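Local coordinates for alpha-1,3-glucanase (Bacillus circulans, PDB 5ZRU), which probably hydrolyses alpha-1,3-glucan as a family GH87 glycoside hydrolase, this chain being the catalytic unit of a longer protein with carbohydrate-binding modules, at residues I475-S480 against E511-N516. Sequence-based numbering, arbitrary orientation.
Sequences IDLEAS and ENIVFN
In the apolar interior of the parallel beta-helix of the D2 region, Leu477 and Ile475 on strand 475-478 face Phe515 and Ile513 on strand 513-523 across the coil. Over these short segments the strands run nearly antiparallel, at 169°, with axes 12.0 Å apart, too far for backbone pairing, so that apolar side chains make the contact. CD1 of Leu477 is the meeting point, lying 4.2 Å from CZ of Phe515 and 4.2 Å from CG2 of Ile513. Leu477 and Phe515 approach from opposite directions, whereas Leu477 and Ile513 slide past one another. Ile475 reaches the ring with its extended arm (chi2 178°), whose CD1 comes to 4.3 Å from CE2 of Phe515. Both methyls meet the ring at its edge, near its plane. The D2 region belongs to the pectate-lyase-like clan, and aligned aromatic stacks in the interior are a known feature of such parallel beta-helices: here Phe515 stacks with Phe489 and with Phe553, on strands paired to either side of its own. Asp476 and Glu478, also on strand 475-478, take no part in this packing; OD1 of Asp476 and OE1 of Glu478 both form salt bridges with NH1 of Arg472. Where that strand ends, Ala479 centres an inverse gamma turn, and the hydroxyl of Ser480 donates to Glu478 (OG to OE2 2.7 Å), on the anti side of OE2 and 23° out of the carboxylate plane.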
# COMPACT_ATOMS: atom_id res chain seq x y z
N ILE A 475 14.21 0.37 10.16
CA ILE A 475 13.52 1.36 10.99
C ILE A 475 14.35 2.63 10.90
O ILE A 475 15.54 2.62 11.23
CB ILE A 475 13.39 0.89 12.44
CG1 ILE A 475 12.56 -0.39 12.53
CG2 ILE A 475 12.79 2.00 13.32
CD1 ILE A 475 12.44 -0.94 13.97
N ASP A 476 13.73 3.74 10.48
CA ASP A 476 14.46 4.97 10.22
C ASP A 476 13.84 6.12 10.99
O ASP A 476 12.66 6.44 10.80
CB ASP A 476 14.50 5.29 8.72
CG ASP A 476 15.57 6.31 8.38
OD1 ASP A 476 15.30 7.53 8.44
OD2 ASP A 476 16.71 5.88 8.10
N LEU A 477 14.63 6.75 11.85
CA LEU A 477 14.17 7.85 12.67
C LEU A 477 15.00 9.09 12.35
O LEU A 477 16.23 9.06 12.44
CB LEU A 477 14.26 7.51 14.16
CG LEU A 477 13.63 6.16 14.57
CD1 LEU A 477 13.87 5.88 16.05
CD2 LEU A 477 12.12 6.15 14.27
N GLU A 478 14.32 10.17 12.00
CA GLU A 478 14.98 11.37 11.50
C GLU A 478 14.44 12.57 12.27
O GLU A 478 13.26 12.90 12.16
CB GLU A 478 14.74 11.53 10.00
CG GLU A 478 15.34 12.79 9.41
CD GLU A 478 14.91 13.00 7.97
OE1 GLU A 478 15.12 12.09 7.14
OE2 GLU A 478 14.32 14.06 7.68
N ALA A 479 15.30 13.20 13.07
CA ALA A 479 14.91 14.40 13.82
C ALA A 479 15.25 15.60 12.95
O ALA A 479 16.18 16.37 13.21
CB ALA A 479 15.57 14.44 15.19
N SER A 480 14.48 15.72 11.87
CA SER A 480 14.75 16.69 10.81
C SER A 480 14.79 18.11 11.37
O SER A 480 15.72 18.87 11.09
CB SER A 480 13.67 16.59 9.74
OG SER A 480 13.06 15.29 9.73
N GLU A 511 14.73 11.59 22.27
CA GLU A 511 14.44 11.60 23.70
C GLU A 511 13.49 10.47 24.05
O GLU A 511 12.42 10.35 23.45
CB GLU A 511 13.81 12.94 24.10
CG GLU A 511 14.71 14.15 23.81
CD GLU A 511 13.95 15.47 23.86
OE1 GLU A 511 14.31 16.39 23.09
OE2 GLU A 511 13.01 15.59 24.68
N ASN A 512 13.87 9.66 25.04
CA ASN A 512 13.05 8.54 25.53
C ASN A 512 12.63 7.61 24.38
O ASN A 512 11.45 7.35 24.15
CB ASN A 512 11.81 9.03 26.29
CG ASN A 512 11.07 7.90 27.01
OD1 ASN A 512 11.67 6.91 27.41
ND2 ASN A 512 9.76 8.05 27.16
N ILE A 513 13.63 7.10 23.66
CA ILE A 513 13.41 6.11 22.61
C ILE A 513 13.89 4.76 23.15
O ILE A 513 15.08 4.60 23.46
CB ILE A 513 14.16 6.46 21.32
CG1 ILE A 513 13.98 7.94 20.95
CG2 ILE A 513 13.73 5.52 20.19
CD1 ILE A 513 12.52 8.37 20.70
N VAL A 514 12.98 3.79 23.24
CA VAL A 514 13.26 2.51 23.88
C VAL A 514 12.94 1.38 22.91
O VAL A 514 11.89 1.37 22.27
CB VAL A 514 12.45 2.34 25.18
CG1 VAL A 514 12.77 0.98 25.82
CG2 VAL A 514 12.75 3.48 26.15
N PHE A 515 13.86 0.41 22.83
CA PHE A 515 13.74 -0.76 21.95
C PHE A 515 13.85 -2.01 22.81
O PHE A 515 14.93 -2.33 23.30
CB PHE A 515 14.86 -0.78 20.91
CG PHE A 515 14.72 0.24 19.82
CD1 PHE A 515 15.15 1.55 20.01
CD2 PHE A 515 14.22 -0.12 18.57
CE1 PHE A 515 15.05 2.48 18.99
CE2 PHE A 515 14.13 0.80 17.54
CZ PHE A 515 14.54 2.11 17.76
N ASN A 516 12.75 -2.74 22.97
CA ASN A 516 12.75 -3.94 23.80
C ASN A 516 12.51 -5.18 22.94
O ASN A 516 11.66 -5.17 22.05
CB ASN A 516 11.68 -3.85 24.90
CG ASN A 516 11.96 -2.71 25.89
OD1 ASN A 516 13.11 -2.34 26.12
ND2 ASN A 516 10.91 -2.16 26.46